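Local structure of insulinase family protease (Yersinia pestis, 3GO9) at residues N428-L431 / K432-S436; L414-A417 / F418-L422; I280-S283 / M284-S287. The protein is a predicted protease of the insulinase (M16) family, whose active members are zinc-dependent peptidases; its own activity is inferred. All blocks are in the same frame, centred on the assembly; numbering follows the deposited sequence.

Contact 1 (N428-L431 / K432-S436); sequences NREL and KQQLS
Glu-430 and Gln-434, one helical turn apart, meet through their polar ends, but the link between them is weak: Gln-434 NE2 lies 3.1 Å from Glu-430 OE2, with an N-H...O angle of only 133°. The carboxylate and amide planes stand 73° apart. Both groups have a firmer polar partner in Ser-292, whose OG bonds to OE2 and whose backbone O receives NE2, so the pair is tied through one residue of a second helix.

The backbone bonds are those of a regular alpha-helix, i to i+4, running from Lys-432 N to Asn-428 O through to Leu-435 N to Leu-431 O. The straightest joins Gln-434 N to Glu-430 O. After the last of them, Ser-436 OG turns back to Lys-432 O at 2.6 Å, approaching from above the carbonyl plane.

Van der Waals contact between the long side chains makes up the rest. Arg-429 has CG anti to the backbone N (chi1 177°), which sets CG 3.5 Å from Gln-433 NE2; the bend at chi2 brings CD equally close to that nitrogen. The bends at chi2 and chi3 turn the guanidinium toward Lys-432, and Arg-429 NH1 rests 3.7 Å from Lys-432 CD. The lysine amine is directed off to the carbonyl oxygens of Arg-356 and Ala-357; the two like-charged ends, Arg-429 NH1 and Lys-432 NZ, are 5.4 Å apart, not in contact.

Within the fold, this end of helix 424-435 packs against two others: Glu-430, Leu-431 and Gln-434 on helix 283-309, and Leu-435 on Leu-352 and Leu-355 of helix 341-358.

Contact 2 (L414-A417 / F418-L422); sequences LRQA and FLSGL
Leu-414 to Gly-421 form the last two turns of helix 408-421, with i to i+4 bonds from Phe-418 N to Leu-414 O (2.9 Å) through to Gly-421 N to Ala-417 O, where the N-H...O angle falls to 135° just before Leu-422 leaves helical phi/psi.

Two side-chain pairs lie on this helix. In the first, Arg-415 and Phe-418 run side by side and point the same way, their guanidinium and ring planes 30° apart. Arg-415 NH1 comes to 3.8 Å from Phe-418 CE2, an approach oblique to the ring, while Leu-419 CD2 sits 4.0 Å above one face of the guanidinium, offset toward its rim. Phe-418 carries CG opposite its backbone N, which directs the ring out beside the forward-reaching arginine. Trp-290 of helix 283-309 joins both, by a cation-pi contact with Arg-415 and by a ring contact with Phe-418.

The second pair is polar. Gln-416 bends at chi2, bringing NE2 to within 3.0 Å of Ser-420 OG; the N-H...O angle is 144° and the hydroxyl is tilted out of the amide plane. The same NE2 also bonds to Asn-373 OD1 in helix 362-377.

Chemically, then, the buried arginine is bordered by aromatic and aliphatic groups, with its charge probably eased by the Trp-290 ring, and the glutamine amide is shared between its own helix and a neighbouring one.

Contact 3 (I280-S283 / M284-S287); sequences IQDS and MALS
Ile-280 leads the turn into helix 283-309 by laying its CG2 methyl against residues of the first turn, 3.9 Å from Ala-285 CB and 3.8 Å from Leu-286 CB. This methyl, opposite the backbone N, is the branch that does the touching.

Asp-282 is the N-cap. Its OD1 accepts from Ala-285 N at 2.9 Å with an N-H...O angle of 167°, the N-H meeting the oxygen almost in line with its C-O bond. A chi1 of 61° puts the carboxylate over the helix start, where it satisfies an amide of the first turn and would probably interact well with the helix dipole. Its backbone O accepts Leu-286 N at 2.9 Å.

Ser-283 continues the i to i+4 series that Asp-282 O begins, its own O accepting Ser-287 N at 2.9 Å. Across this same turn a water bridges the two hydroxyls, 2.8 Å from Ser-283 OG and 2.9 Å from Ser-287 OG.

The capped turn follows strand 267-276 and faces helix 408-421, where Ser-283 and Leu-286 touch Leu-414; Leu-286 also meets Leu-20 in an N-terminal loop.

How the contacts relate
Along the chain the order is contact 3, contact 2, contact 1, and all three lie on the same side of the chain's centre. Contacts 2 and 3 are closest, their centres about 13 Å apart, and touch directly: Leu-414 CD1 is 4.0 Å from Leu-286 CD2, and Phe-418 CE1 is 3.9 Å from Ser-287 O. Contact 1 stands apart, with centres about 19 Å from contact 2 and 20 Å from contact 3. The common element is helix 283-309: contact 3 is its start, helix 408-421 packs from there onward, and helix 424-435 further along, at Arg-291 to Leu-299. Late-sequence helices thus cover a long earlier one.

Contact 1 (N428-L431 / K432-S436)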
ATOM      1  N   ASN A 428      12.299  13.976  21.750  1.00 11.09           N
ATOM      2  CA  ASN A 428      12.310  13.053  22.905  1.00  9.42           C
ATOM      3  C   ASN A 428      10.948  12.879  23.584  1.00  9.81           C
ATOM      4  O   ASN A 428      10.608  11.786  24.064  1.00 10.38           O
ATOM      5  CB  ASN A 428      13.394  13.496  23.907  1.00 10.12           C
ATOM      6  CG  ASN A 428      14.764  13.093  23.474  1.00 11.32           C
ATOM      7  OD1 ASN A 428      14.904  12.342  22.519  1.00 11.90           O
ATOM      8  ND2 ASN A 428      15.810  13.603  24.166  1.00 11.97           N
ATOM      9  N   ARG A 429      10.156  13.943  23.671  1.00 10.79           N
ATOM     10  CA  ARG A 429       8.795  13.811  24.178  1.00 11.57           C
ATOM     11  C   ARG A 429       7.957  12.873  23.325  1.00 10.56           C
ATOM     12  O   ARG A 429       7.218  12.072  23.877  1.00 11.46           O
ATOM     13  CB  ARG A 429       8.113  15.164  24.277  1.00 12.05           C
ATOM     14  CG  ARG A 429       6.673  15.122  24.733  1.00 12.99           C
ATOM     15  CD  ARG A 429       6.536  14.563  26.136  1.00 12.38           C
ATOM     16  NE  ARG A 429       7.256  15.408  27.125  1.00 13.99           N
ATOM     17  CZ  ARG A 429       7.368  15.165  28.435  1.00 15.37           C
ATOM     18  NH1 ARG A 429       6.812  14.104  29.015  1.00 16.96           N
ATOM     19  NH2 ARG A 429       8.039  16.040  29.197  1.00 18.95           N
ATOM     20  N   GLU A 430       8.068  13.019  22.004  1.00 10.69           N
ATOM     21  CA  GLU A 430       7.348  12.161  21.031  1.00 11.28           C
ATOM     22  C   GLU A 430       7.793  10.699  21.243  1.00 11.94           C
ATOM     23  O   GLU A 430       6.954   9.783  21.370  1.00 11.61           O
ATOM     24  CB  GLU A 430       7.642  12.650  19.623  1.00 10.85           C
ATOM     25  CG  GLU A 430       6.941  11.919  18.531  1.00 13.21           C
ATOM     26  CD  GLU A 430       5.448  12.088  18.522  1.00 18.76           C
ATOM     27  OE1 GLU A 430       4.975  13.210  18.747  1.00 22.09           O
ATOM     28  OE2 GLU A 430       4.739  11.073  18.249  1.00 20.11           O
ATOM     29  N   LEU A 431       9.082  10.490  21.392  1.00 10.91           N
ATOM     30  CA  LEU A 431       9.587   9.142  21.679  1.00 12.23           C
ATOM     31  C   LEU A 431       8.988   8.575  22.966  1.00 12.75           C
ATOM     32  O   LEU A 431       8.577   7.393  23.019  1.00 12.56           O
ATOM     33  CB  LEU A 431      11.121   9.140  21.785  1.00 12.58           C
ATOM     34  CG  LEU A 431      11.928   9.024  20.527  1.00 17.24           C
ATOM     35  CD1 LEU A 431      13.381   9.393  20.831  1.00 18.56           C
ATOM     36  CD2 LEU A 431      11.790   7.613  19.906  1.00 17.64           C
ATOM     37  N   LYS A 432       8.979   9.403  24.010  1.00 13.13           N
ATOM     38  CA  LYS A 432       8.465   8.979  25.288  1.00 12.69           C
ATOM     39  C   LYS A 432       6.990   8.612  25.139  1.00 12.89           C
ATOM     40  O   LYS A 432       6.546   7.579  25.618  1.00 13.51           O
ATOM     41  CB  LYS A 432       8.638  10.088  26.324  1.00 12.86           C
ATOM     42  CG  LYS A 432       8.117   9.657  27.696  1.00 13.74           C
ATOM     43  CD  LYS A 432       8.162  10.700  28.778  1.00 17.08           C
ATOM     44  CE  LYS A 432       9.562  11.138  29.094  1.00 18.96           C
ATOM     45  NZ  LYS A 432      10.360  10.110  29.769  1.00 18.30           N
ATOM     46  N   GLN A 433       6.232   9.479  24.469  1.00 13.37           N
ATOM     47  CA  GLN A 433       4.788   9.256  24.278  1.00 15.34           C
ATOM     48  C   GLN A 433       4.482   7.962  23.508  1.00 14.87           C
ATOM     49  O   GLN A 433       3.684   7.146  23.953  1.00 16.62           O
ATOM     50  CB  GLN A 433       4.161  10.447  23.588  1.00 14.83           C
ATOM     51  CG  GLN A 433       3.990  11.602  24.537  1.00 18.93           C
ATOM     52  CD  GLN A 433       3.791  12.942  23.867  1.00 20.32           C
ATOM     53  OE1 GLN A 433       4.005  13.120  22.651  1.00 21.58           O
ATOM     54  NE2 GLN A 433       3.398  13.945  24.696  1.00 22.65           N
ATOM     55  N   GLN A 434       5.178   7.765  22.406  1.00 14.67           N
ATOM     56  CA  GLN A 434       5.023   6.552  21.594  0.60 14.85           C
ATOM     57  C   GLN A 434       5.342   5.293  22.389  1.00 14.65           C
ATOM     58  O   GLN A 434       4.615   4.304  22.362  1.00 14.97           O
ATOM     59  CB  GLN A 434       5.929   6.600  20.379  0.60 14.90           C
ATOM     60  CG  GLN A 434       5.331   7.418  19.291  0.60 17.71           C
ATOM     61  CD  GLN A 434       6.227   7.532  18.094  0.60 19.52           C
ATOM     62  OE1 GLN A 434       7.220   6.810  17.970  0.60 21.38           O
ATOM     63  NE2 GLN A 434       5.883   8.443  17.192  0.60 19.91           N
ATOM     64  N   LEU A 435       6.423   5.340  23.128  1.00 13.76           N
ATOM     65  CA  LEU A 435       6.870   4.152  23.833  1.00 14.68           C
ATOM     66  C   LEU A 435       6.157   3.963  25.157  1.00 15.05           C
ATOM     67  O   LEU A 435       6.402   2.957  25.837  1.00 16.06           O
ATOM     68  CB  LEU A 435       8.361   4.184  24.048  1.00 13.51           C
ATOM     69  CG  LEU A 435       9.170   4.088  22.756  1.00 14.51           C
ATOM     70  CD1 LEU A 435      10.621   4.302  23.094  1.00 18.07           C
ATOM     71  CD2 LEU A 435       8.965   2.764  22.063  1.00 15.86           C
ATOM     72  N   SER A 436       5.307   4.910  25.522  1.00 16.73           N
ATOM     73  CA  SER A 436       4.479   4.781  26.732  1.00 17.49           C
ATOM     74  C   SER A 436       3.134   4.078  26.424  1.00 17.73           C
ATOM     75  O   SER A 436       2.320   3.757  27.315  1.00 18.76           O
ATOM     76  CB  SER A 436       4.337   6.140  27.429  1.00 17.97           C
ATOM     77  OG  SER A 436       5.631   6.655  27.824  1.00 20.54           O
TER

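Contact 2 (L414-A417 / F418-L422)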
ATOM      1  N   LEU A 414       7.799  23.252   3.548  1.00  9.95           N
ATOM      2  CA  LEU A 414       7.238  22.786   4.818  1.00 10.16           C
ATOM      3  C   LEU A 414       8.170  21.823   5.559  1.00  9.79           C
ATOM      4  O   LEU A 414       8.305  21.901   6.792  1.00 10.58           O
ATOM      5  CB  LEU A 414       5.857  22.180   4.585  1.00 10.68           C
ATOM      6  CG  LEU A 414       4.775  23.168   4.121  1.00 10.47           C
ATOM      7  CD1 LEU A 414       3.392  22.412   3.927  1.00 12.41           C
ATOM      8  CD2 LEU A 414       4.527  24.298   5.084  1.00 11.88           C
ATOM      9  N   ARG A 415       8.827  20.916   4.832  1.00 10.23           N
ATOM     10  CA  ARG A 415       9.741  19.935   5.433  1.00 10.70           C
ATOM     11  C   ARG A 415      10.973  20.658   5.996  1.00 11.42           C
ATOM     12  O   ARG A 415      11.429  20.352   7.110  1.00 12.55           O
ATOM     13  CB  ARG A 415      10.197  18.905   4.381  1.00 10.24           C
ATOM     14  CG  ARG A 415      11.119  17.791   4.948  1.00 11.45           C
ATOM     15  CD  ARG A 415      10.389  16.860   5.782  1.00 14.68           C
ATOM     16  NE  ARG A 415      11.277  15.810   6.239  1.00 12.72           N
ATOM     17  CZ  ARG A 415      10.941  14.850   7.092  1.00 16.34           C
ATOM     18  NH1 ARG A 415       9.736  14.780   7.639  1.00 17.19           N
ATOM     19  NH2 ARG A 415      11.841  13.937   7.394  1.00 18.51           N
ATOM     20  N   GLN A 416      11.516  21.623   5.242  1.00 11.86           N
ATOM     21  CA  GLN A 416      12.619  22.439   5.785  1.00 13.30           C
ATOM     22  C   GLN A 416      12.206  23.111   7.093  1.00 12.05           C
ATOM     23  O   GLN A 416      12.972  23.185   8.047  1.00 12.78           O
ATOM     24  CB  GLN A 416      13.153  23.507   4.823  1.00 13.17           C
ATOM     25  CG  GLN A 416      14.467  24.152   5.293  1.00 14.44           C
ATOM     26  CD  GLN A 416      15.600  23.098   5.515  1.00 16.95           C
ATOM     27  OE1 GLN A 416      16.177  22.590   4.549  1.00 19.45           O
ATOM     28  NE2 GLN A 416      15.869  22.745   6.775  1.00 15.98           N
ATOM     29  N   ALA A 417      11.028  23.691   7.135  1.00 12.15           N
ATOM     30  CA  ALA A 417      10.618  24.395   8.334  1.00 10.27           C
ATOM     31  C   ALA A 417      10.436  23.423   9.487  1.00 10.78           C
ATOM     32  O   ALA A 417      10.805  23.749  10.639  1.00 12.28           O
ATOM     33  CB  ALA A 417       9.349  25.195   8.079  1.00 11.35           C
ATOM     34  N   PHE A 418       9.882  22.235   9.211  1.00 10.44           N
ATOM     35  CA  PHE A 418       9.783  21.181  10.226  1.00 11.07           C
ATOM     36  C   PHE A 418      11.196  20.828  10.797  1.00 11.80           C
ATOM     37  O   PHE A 418      11.409  20.819  12.017  1.00 12.30           O
ATOM     38  CB  PHE A 418       9.090  19.972   9.616  1.00 10.88           C
ATOM     39  CG  PHE A 418       9.183  18.753  10.441  1.00 11.09           C
ATOM     40  CD1 PHE A 418       8.473  18.660  11.622  1.00 12.56           C
ATOM     41  CD2 PHE A 418      10.035  17.739  10.090  1.00 11.04           C
ATOM     42  CE1 PHE A 418       8.609  17.563  12.386  1.00 13.57           C
ATOM     43  CE2 PHE A 418      10.194  16.667  10.901  1.00 13.74           C
ATOM     44  CZ  PHE A 418       9.485  16.609  12.046  1.00 13.01           C
ATOM     45  N   LEU A 419      12.133  20.515   9.909  1.00 12.81           N
ATOM     46  CA  LEU A 419      13.458  20.076  10.359  1.00 12.99           C
ATOM     47  C   LEU A 419      14.149  21.219  11.117  1.00 13.91           C
ATOM     48  O   LEU A 419      14.771  20.977  12.139  1.00 15.53           O
ATOM     49  CB  LEU A 419      14.324  19.586   9.198  1.00 12.72           C
ATOM     50  CG  LEU A 419      13.813  18.353   8.447  1.00 14.35           C
ATOM     51  CD1 LEU A 419      14.740  17.977   7.252  1.00 15.27           C
ATOM     52  CD2 LEU A 419      13.747  17.190   9.474  1.00 12.15           C
ATOM     53  N   SER A 420      14.018  22.456  10.653  1.00 14.29           N
ATOM     54  CA  SER A 420      14.755  23.532  11.308  1.00 15.01           C
ATOM     55  C   SER A 420      14.159  23.895  12.645  1.00 15.43           C
ATOM     56  O   SER A 420      14.879  24.453  13.512  1.00 17.73           O
ATOM     57  CB  SER A 420      14.817  24.775  10.408  1.00 14.48           C
ATOM     58  OG  SER A 420      15.600  24.429   9.283  1.00 17.93           O
ATOM     59  N   GLY A 421      12.858  23.634  12.803  1.00 15.35           N
ATOM     60  CA  GLY A 421      12.121  23.977  14.006  1.00 14.81           C
ATOM     61  C   GLY A 421      12.176  22.917  15.109  1.00 14.05           C
ATOM     62  O   GLY A 421      12.004  23.229  16.278  1.00 15.47           O
ATOM     63  N   LEU A 422      12.418  21.672  14.737  1.00 12.61           N
ATOM     64  CA  LEU A 422      12.369  20.587  15.681  1.00 13.79           C
ATOM     65  C   LEU A 422      13.493  20.650  16.727  1.00 13.24           C
ATOM     66  O   LEU A 422      14.653  20.842  16.376  1.00 15.16           O
ATOM     67  CB  LEU A 422      12.479  19.273  14.955  1.00 13.60           C
ATOM     68  CG  LEU A 422      12.152  18.028  15.773  1.00 14.13           C
ATOM     69  CD1 LEU A 422      10.730  18.028  16.252  1.00 14.05           C
ATOM     70  CD2 LEU A 422      12.441  16.782  14.938  1.00 15.11           C
TER

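Contact 3 (I280-S283 / M284-S287)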
ATOM      1  N   ILE A 280      -4.245  13.365   6.724  1.00 18.51           N
ATOM      2  CA  ILE A 280      -3.665  14.650   7.027  1.00 18.06           C
ATOM      3  C   ILE A 280      -4.393  15.758   6.206  1.00 19.85           C
ATOM      4  O   ILE A 280      -4.278  15.753   5.010  1.00 20.60           O
ATOM      5  CB  ILE A 280      -2.204  14.596   6.653  1.00 16.65           C
ATOM      6  CG1 ILE A 280      -1.481  13.615   7.589  1.00 15.74           C
ATOM      7  CG2 ILE A 280      -1.562  15.993   6.744  1.00 17.34           C
ATOM      8  CD1 ILE A 280      -0.256  13.002   7.013  1.00 14.62           C
ATOM      9  N   GLN A 281      -5.075  16.672   6.881  1.00 21.32           N
ATOM     10  CA  GLN A 281      -5.979  17.677   6.229  1.00 22.75           C
ATOM     11  C   GLN A 281      -5.298  19.002   6.053  1.00 21.80           C
ATOM     12  O   GLN A 281      -5.744  19.848   5.262  1.00 21.67           O
ATOM     13  CB  GLN A 281      -7.192  17.962   7.110  1.00 23.97           C
ATOM     14  CG  GLN A 281      -8.233  16.866   7.234  1.00 28.85           C
ATOM     15  CD  GLN A 281      -8.612  16.354   5.891  1.00 32.54           C
ATOM     16  OE1 GLN A 281      -9.578  16.831   5.261  1.00 34.68           O
ATOM     17  NE2 GLN A 281      -7.804  15.434   5.392  1.00 28.21           N
ATOM     18  N   ASP A 282      -4.285  19.245   6.854  1.00 18.81           N
ATOM     19  CA  ASP A 282      -3.733  20.566   6.939  1.00 17.43           C
ATOM     20  C   ASP A 282      -2.309  20.491   7.428  1.00 16.92           C
ATOM     21  O   ASP A 282      -1.784  19.392   7.725  1.00 15.53           O
ATOM     22  CB  ASP A 282      -4.611  21.479   7.835  1.00 18.01           C
ATOM     23  CG  ASP A 282      -4.736  20.988   9.264  1.00 22.22           C
ATOM     24  OD1 ASP A 282      -3.759  20.442   9.788  1.00 20.16           O
ATOM     25  OD2 ASP A 282      -5.805  21.209   9.900  1.00 29.73           O
ATOM     26  N   SER A 283      -1.663  21.647   7.407  1.00 15.19           N
ATOM     27  CA  SER A 283      -0.234  21.760   7.668  1.00 15.63           C
ATOM     28  C   SER A 283       0.110  21.333   9.100  1.00 15.76           C
ATOM     29  O   SER A 283       1.181  20.761   9.345  1.00 15.15           O
ATOM     30  CB  SER A 283       0.245  23.189   7.402  1.00 15.93           C
ATOM     31  OG  SER A 283       1.657  23.310   7.606  1.00 18.70           O
HETATM   32  N   MSE A 284      -0.793  21.613  10.029  1.00 16.22           N
HETATM   33  CA  MSE A 284      -0.555  21.300  11.446  0.60 16.78           C
HETATM   34  C   MSE A 284      -0.537  19.794  11.638  1.00 16.74           C
HETATM   35  O   MSE A 284       0.347  19.259  12.359  1.00 16.35           O
HETATM   36  CB  MSE A 284      -1.626  21.967  12.325  0.60 17.81           C
HETATM   37  CG  MSE A 284      -1.644  23.490  12.164  0.60 19.07           C
HETATM   38 SE   MSE A 284      -2.706  24.184  10.625  0.36 22.13          SE
HETATM   39  CE  MSE A 284      -4.505  23.857  11.350  0.60 22.68           C
ATOM     40  N   ALA A 285      -1.486  19.112  10.994  1.00 15.77           N
ATOM     41  CA  ALA A 285      -1.568  17.652  11.014  1.00 15.14           C
ATOM     42  C   ALA A 285      -0.346  17.094  10.342  1.00 15.12           C
ATOM     43  O   ALA A 285       0.176  16.041  10.739  1.00 14.58           O
ATOM     44  CB  ALA A 285      -2.800  17.142  10.300  1.00 15.76           C
ATOM     45  N   LEU A 286       0.105  17.767   9.277  1.00 12.77           N
ATOM     46  CA  LEU A 286       1.300  17.279   8.585  1.00 11.80           C
ATOM     47  C   LEU A 286       2.520  17.293   9.531  1.00 11.30           C
ATOM     48  O   LEU A 286       3.293  16.318   9.594  1.00 11.33           O
ATOM     49  CB  LEU A 286       1.579  18.132   7.325  1.00 10.94           C
ATOM     50  CG  LEU A 286       2.798  17.694   6.522  1.00 10.96           C
ATOM     51  CD1 LEU A 286       2.788  16.212   6.028  1.00 10.10           C
ATOM     52  CD2 LEU A 286       2.964  18.624   5.286  1.00 13.96           C
ATOM     53  N   SER A 287       2.705  18.411  10.218  1.00 11.86           N
ATOM     54  CA  SER A 287       3.781  18.548  11.166  1.00 13.47           C
ATOM     55  C   SER A 287       3.716  17.497  12.294  1.00 14.12           C
ATOM     56  O   SER A 287       4.755  16.924  12.696  1.00 14.74           O
ATOM     57  CB  SER A 287       3.728  19.947  11.768  1.00 14.91           C
ATOM     58  OG  SER A 287       4.168  20.836  10.770  1.00 19.81           O
TER
HETATM   59  O   HOH W   1       3.845  21.575   7.985  1.00 17.98           O